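Side-chain contacts in ethylbenzene dehydrogenase beta-subunit (Aromatoleum aromaticum, PDB 2IVF), which is the ferredoxin-like iron-sulfur subunit of a three-chain enzyme, carrying three iron/sulfur clusters (SF4) and one fe3-s4 cluster: residues 308-311 and 312-315; 326-329 and 330-334. All coordinates share one frame; numbering follows the deposited sequence.

Overall arrangement
Both contacts belong to the C-terminal part of the chain, far along it from the N terminus, and both are local: each joins successive turns of one helix and closes no long loop. Contact 1, residues 308-311 with 312-315, lies in the first half of helix 306-321. The chain then turns, and contact 2, residues 326-329 with 330-334, makes up helix 327-333. The two follow in series, neither nesting nor crossing, with centres about 13 Å apart. They meet through side chains: V312 packs on L328, and L313 reaches L328, M329 and L332. Helix 246-253 and the alpha-subunit cover further parts of contact 2.

Contact 1: residues 308-311 and 312-315; sequences RVLA and VLHT. With PO4 (phosphate ion), chain P.
Within the first half of helix 306-321, R308 to A311 meet V312 to T315 one turn on, a local contact between successive turns, apolar on the side facing the protein and polar on the other. V309 and L313 run side by side in the same direction, with V309 CG1 4.1 Å from L313 CD1. Branched aliphatic residues suit this buried stripe: V309 also touches V256 and P274, while L313 faces helix 327-333. R308 lays its methylene CG alongside V312 CG2 at 4.2 Å, and its bent chain carries the guanidinium to E305, in a salt bridge, and to the carbonyl of K255.

On the polar side, T315 OG1 donates to A311 O over 2.8 Å. Its hydroxyl stands beside the backbone N (chi1 -64°), which turns it back along the helix. T315 N reaches the same oxygen from the other face of the carbonyl plane, so A311 O is gripped twice. H314 ND1 donates to phosphate O2 at the ring edge, though the modelled 2.4 Å is doubtfully short; R317 and R321 also bind this ion, probably from the crystallisation liquor. Regular i to i+4 bonds, with V309 and L313 buried but A311, H314 and T315 exposed, mark an amphipathic alpha-helix.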
ATOM      1  N   ARG B 308      32.922   0.608  -8.378  1.00 22.99           N
ATOM      2  CA  ARG B 308      33.238  -0.743  -8.838  1.00 23.42           C
ATOM      3  C   ARG B 308      31.970  -1.592  -8.871  1.00 23.29           C
ATOM      4  O   ARG B 308      31.639  -2.238  -9.871  1.00 22.34           O
ATOM      5  CB  ARG B 308      34.316  -1.407  -7.919  1.00 23.09           C
ATOM      6  CG  ARG B 308      34.609  -2.918  -8.291  1.00 24.53           C
ATOM      7  CD  ARG B 308      35.582  -3.658  -7.358  1.00 28.44           C
ATOM      8  NE  ARG B 308      35.048  -3.639  -6.023  1.00 35.19           N
ATOM      9  CZ  ARG B 308      34.122  -4.474  -5.545  1.00 35.71           C
ATOM     10  NH1 ARG B 308      33.655  -5.500  -6.270  1.00 36.27           N
ATOM     11  NH2 ARG B 308      33.677  -4.270  -4.308  1.00 32.03           N
ATOM     12  N   VAL B 309      31.226  -1.535  -7.785  1.00 22.40           N
ATOM     13  CA  VAL B 309      30.038  -2.339  -7.699  1.00 22.16           C
ATOM     14  C   VAL B 309      29.041  -2.000  -8.805  1.00 22.25           C
ATOM     15  O   VAL B 309      28.502  -2.893  -9.446  1.00 20.92           O
ATOM     16  CB  VAL B 309      29.416  -2.217  -6.347  1.00 23.11           C
ATOM     17  CG1 VAL B 309      28.029  -2.920  -6.339  1.00 22.53           C
ATOM     18  CG2 VAL B 309      30.447  -2.805  -5.322  1.00 20.24           C
ATOM     19  N   LEU B 310      28.814  -0.720  -9.047  1.00 22.60           N
ATOM     20  CA  LEU B 310      27.867  -0.330 -10.072  1.00 22.93           C
ATOM     21  C   LEU B 310      28.347  -0.841 -11.416  1.00 23.00           C
ATOM     22  O   LEU B 310      27.549  -1.314 -12.255  1.00 23.72           O
ATOM     23  CB  LEU B 310      27.656   1.202 -10.063  1.00 23.88           C
ATOM     24  CG  LEU B 310      26.986   1.764  -8.799  1.00 24.88           C
ATOM     25  CD1 LEU B 310      26.942   3.306  -8.867  1.00 24.76           C
ATOM     26  CD2 LEU B 310      25.577   1.186  -8.562  1.00 26.24           C
ATOM     27  N   ALA B 311      29.662  -0.780 -11.631  1.00 20.92           N
ATOM     28  CA  ALA B 311      30.227  -1.222 -12.886  1.00 21.83           C
ATOM     29  C   ALA B 311      30.032  -2.753 -13.089  1.00 22.29           C
ATOM     30  O   ALA B 311      29.754  -3.203 -14.198  1.00 23.19           O
ATOM     31  CB  ALA B 311      31.678  -0.823 -12.973  1.00 18.87           C
ATOM     32  N   VAL B 312      30.192  -3.505 -11.998  1.00 22.58           N
ATOM     33  CA  VAL B 312      30.014  -4.966 -11.978  1.00 22.13           C
ATOM     34  C   VAL B 312      28.533  -5.256 -12.275  1.00 21.89           C
ATOM     35  O   VAL B 312      28.221  -6.131 -13.077  1.00 21.60           O
ATOM     36  CB  VAL B 312      30.437  -5.537 -10.627  1.00 20.88           C
ATOM     37  CG1 VAL B 312      30.052  -7.064 -10.476  1.00 19.86           C
ATOM     38  CG2 VAL B 312      31.927  -5.340 -10.413  1.00 20.84           C
ATOM     39  N   LEU B 313      27.620  -4.556 -11.610  1.00 22.05           N
ATOM     40  CA  LEU B 313      26.202  -4.776 -11.835  1.00 22.15           C
ATOM     41  C   LEU B 313      25.854  -4.557 -13.299  1.00 22.22           C
ATOM     42  O   LEU B 313      25.126  -5.348 -13.889  1.00 22.83           O
ATOM     43  CB  LEU B 313      25.342  -3.868 -10.986  1.00 22.77           C
ATOM     44  CG  LEU B 313      25.362  -4.155  -9.472  1.00 21.92           C
ATOM     45  CD1 LEU B 313      24.712  -3.060  -8.699  1.00 24.03           C
ATOM     46  CD2 LEU B 313      24.668  -5.499  -9.184  1.00 22.97           C
ATOM     47  N   HIS B 314      26.368  -3.483 -13.873  1.00 21.95           N
ATOM     48  CA  HIS B 314      26.047  -3.186 -15.261  1.00 23.19           C
ATOM     49  C   HIS B 314      26.681  -4.193 -16.171  1.00 21.90           C
ATOM     50  O   HIS B 314      26.046  -4.620 -17.123  1.00 22.84           O
ATOM     51  CB  HIS B 314      26.389  -1.746 -15.586  1.00 24.11           C
ATOM     52  CG  HIS B 314      25.445  -0.769 -14.952  1.00 28.77           C
ATOM     53  ND1 HIS B 314      24.124  -0.637 -15.354  1.00 36.24           N
ATOM     54  CD2 HIS B 314      25.597   0.066 -13.897  1.00 31.97           C
ATOM     55  CE1 HIS B 314      23.524   0.266 -14.601  1.00 35.08           C
ATOM     56  NE2 HIS B 314      24.391   0.700 -13.698  1.00 35.27           N
ATOM     57  N   THR B 315      27.916  -4.630 -15.871  1.00 21.79           N
ATOM     58  CA  THR B 315      28.590  -5.581 -16.729  1.00 21.14           C
ATOM     59  C   THR B 315      27.830  -6.909 -16.706  1.00 20.56           C
ATOM     60  O   THR B 315      27.551  -7.527 -17.751  1.00 20.18           O
ATOM     61  CB  THR B 315      30.037  -5.786 -16.295  1.00 20.39           C
ATOM     62  OG1 THR B 315      30.697  -4.543 -16.479  1.00 23.09           O
ATOM     63  CG2 THR B 315      30.758  -6.808 -17.155  1.00 22.24           C
TER
HETATM   64  P   PO4 P1354      23.435  -2.258 -18.346  1.00 47.87           P
HETATM   65  O1  PO4 P1354      24.074  -3.643 -18.390  1.00 47.02           O
HETATM   66  O2  PO4 P1354      22.908  -2.030 -16.923  1.00 44.04           O
HETATM   67  O3  PO4 P1354      24.446  -1.177 -18.706  1.00 47.03           O
HETATM   68  O4  PO4 P1354      22.284  -2.220 -19.329  1.00 48.56           O

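Contact 2: residues 326-329 and 330-334; sequences SELM and DLLIS
L328 and L332 meet one helical turn apart, their chains oblique to each other, with L328 CG 3.9 Å from L332 CD1. The same L332 CD1 receives the methyl of M329, CE lying 3.9 Å away. M329 bends at chi2 (-74°) and again at chi3, which brings its methyl to the leucine; an unbranched thioether adapts well to such a place. On another side E327 lays its CG against L331 CD1 at 3.8 Å, so that the aliphatic part of an acidic residue packs while its carboxylate reaches K253, in a salt bridge, and W254.

The backbone beneath is knit by i to i+4 bonds, and S326 caps the start. S326 OG accepts from M329 N at 3.1 Å in a nearly straight bond (173°), and more weakly from L328 N; a short hydroxyl side chain fits because it can supply the acceptor that the first turn lacks. E316 of helix 306-321 holds the same hydroxyl. A water accepts from S326 N and donates to D330 OD2 over 3.0 Å, tying the exposed acid to the cap.

Farther out, L250 of helix 246-253 packs on L332, and Y273 of the alpha-subunit lies against M329 and L332. At the far end, S334 takes positive phi and S334 OG donates to L331 O at 2.6 Å. This is a short, mostly buried alpha-helix with a serine N-cap, packed between helices and against a partner subunit.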
ATOM      1  N   SER B 326      25.130 -15.058 -16.056  1.00 23.67           N
ATOM      2  CA  SER B 326      25.829 -14.404 -14.979  1.00 22.92           C
ATOM      3  C   SER B 326      25.417 -15.014 -13.670  1.00 23.10           C
ATOM      4  O   SER B 326      24.252 -14.963 -13.305  1.00 23.13           O
ATOM      5  CB  SER B 326      25.526 -12.896 -14.972  1.00 22.95           C
ATOM      6  OG  SER B 326      25.973 -12.308 -13.777  1.00 23.09           O
ATOM      7  N   GLU B 327      26.354 -15.587 -12.940  1.00 22.25           N
ATOM      8  CA  GLU B 327      26.042 -16.032 -11.578  1.00 22.65           C
ATOM      9  C   GLU B 327      25.489 -14.923 -10.742  1.00 21.50           C
ATOM     10  O   GLU B 327      24.588 -15.138  -9.908  1.00 20.50           O
ATOM     11  CB  GLU B 327      27.266 -16.615 -10.890  1.00 22.96           C
ATOM     12  CG  GLU B 327      26.986 -17.010  -9.449  1.00 24.55           C
ATOM     13  CD  GLU B 327      28.225 -17.431  -8.674  1.00 27.01           C
ATOM     14  OE1 GLU B 327      29.281 -16.810  -8.839  1.00 30.96           O
ATOM     15  OE2 GLU B 327      28.112 -18.398  -7.883  1.00 32.68           O
ATOM     16  N   LEU B 328      25.991 -13.707 -10.964  1.00 20.64           N
ATOM     17  CA  LEU B 328      25.615 -12.601 -10.127  1.00 20.25           C
ATOM     18  C   LEU B 328      24.175 -12.286 -10.353  1.00 20.78           C
ATOM     19  O   LEU B 328      23.416 -12.136  -9.405  1.00 20.98           O
ATOM     20  CB  LEU B 328      26.451 -11.336 -10.387  1.00 20.61           C
ATOM     21  CG  LEU B 328      26.014 -10.135  -9.535  1.00 21.48           C
ATOM     22  CD1 LEU B 328      26.112 -10.413  -7.995  1.00 17.99           C
ATOM     23  CD2 LEU B 328      26.811  -8.913  -9.894  1.00 18.41           C
ATOM     24  N   MET B 329      23.778 -12.174 -11.610  1.00 21.93           N
ATOM     25  CA  MET B 329      22.389 -11.928 -11.898  1.00 22.25           C
ATOM     26  C   MET B 329      21.498 -13.072 -11.441  1.00 22.76           C
ATOM     27  O   MET B 329      20.406 -12.825 -11.017  1.00 23.10           O
ATOM     28  CB  MET B 329      22.184 -11.566 -13.347  1.00 23.00           C
ATOM     29  CG  MET B 329      22.947 -10.278 -13.690  1.00 24.37           C
ATOM     30  SD  MET B 329      22.134  -8.818 -12.986  1.00 26.70           S
ATOM     31  CE  MET B 329      23.494  -7.955 -12.173  1.00 26.43           C
ATOM     32  N   ASP B 330      21.982 -14.297 -11.520  1.00 23.01           N
ATOM     33  CA  ASP B 330      21.209 -15.441 -11.053  1.00 23.11           C
ATOM     34  C   ASP B 330      20.934 -15.305  -9.558  1.00 23.20           C
ATOM     35  O   ASP B 330      19.816 -15.549  -9.081  1.00 23.11           O
ATOM     36  CB  ASP B 330      21.995 -16.726 -11.291  1.00 23.74           C
ATOM     37  CG  ASP B 330      22.026 -17.176 -12.751  1.00 27.40           C
ATOM     38  OD1 ASP B 330      21.228 -16.735 -13.584  1.00 29.24           O
ATOM     39  OD2 ASP B 330      22.848 -18.064 -13.060  1.00 33.14           O
ATOM     40  N   LEU B 331      21.969 -14.894  -8.818  1.00 22.91           N
ATOM     41  CA  LEU B 331      21.908 -14.692  -7.367  1.00 22.68           C
ATOM     42  C   LEU B 331      20.967 -13.560  -7.019  1.00 22.74           C
ATOM     43  O   LEU B 331      20.192 -13.660  -6.072  1.00 23.37           O
ATOM     44  CB  LEU B 331      23.293 -14.405  -6.794  1.00 22.91           C
ATOM     45  CG  LEU B 331      24.276 -15.554  -6.820  1.00 24.02           C
ATOM     46  CD1 LEU B 331      25.662 -15.056  -6.417  1.00 25.06           C
ATOM     47  CD2 LEU B 331      23.769 -16.670  -5.899  1.00 26.03           C
ATOM     48  N   LEU B 332      21.022 -12.470  -7.787  1.00 21.00           N
ATOM     49  CA  LEU B 332      20.294 -11.319  -7.413  1.00 21.52           C
ATOM     50  C   LEU B 332      18.823 -11.481  -7.812  1.00 21.91           C
ATOM     51  O   LEU B 332      17.963 -10.925  -7.184  1.00 22.32           O
ATOM     52  CB  LEU B 332      20.879 -10.051  -8.042  1.00 21.18           C
ATOM     53  CG  LEU B 332      22.236  -9.588  -7.547  1.00 22.07           C
ATOM     54  CD1 LEU B 332      22.705  -8.355  -8.395  1.00 24.01           C
ATOM     55  CD2 LEU B 332      22.300  -9.288  -6.024  1.00 23.13           C
ATOM     56  N   ILE B 333      18.559 -12.244  -8.858  1.00 21.98           N
ATOM     57  CA  ILE B 333      17.209 -12.542  -9.269  1.00 22.94           C
ATOM     58  C   ILE B 333      16.622 -13.587  -8.322  1.00 23.97           C
ATOM     59  O   ILE B 333      15.498 -13.415  -7.874  1.00 23.98           O
ATOM     60  CB  ILE B 333      17.190 -13.081 -10.718  1.00 22.53           C
ATOM     61  CG1 ILE B 333      17.441 -11.928 -11.678  1.00 23.35           C
ATOM     62  CG2 ILE B 333      15.900 -13.870 -11.037  1.00 21.69           C
ATOM     63  CD1 ILE B 333      17.818 -12.318 -13.045  1.00 21.58           C
ATOM     64  N   SER B 334      17.358 -14.673  -8.119  1.00 23.57           N
ATOM     65  CA  SER B 334      16.933 -15.844  -7.307  1.00 25.21           C
ATOM     66  C   SER B 334      15.619 -16.430  -7.714  1.00 24.92           C
ATOM     67  O   SER B 334      14.597 -16.187  -7.087  1.00 25.65           O
ATOM     68  CB  SER B 334      16.866 -15.529  -5.819  1.00 25.01           C
ATOM     69  OG  SER B 334      18.128 -15.098  -5.417  1.00 32.08           O
TER
HETATM   70  O   HOH W   1      23.240 -17.264 -15.897  1.00 26.96           O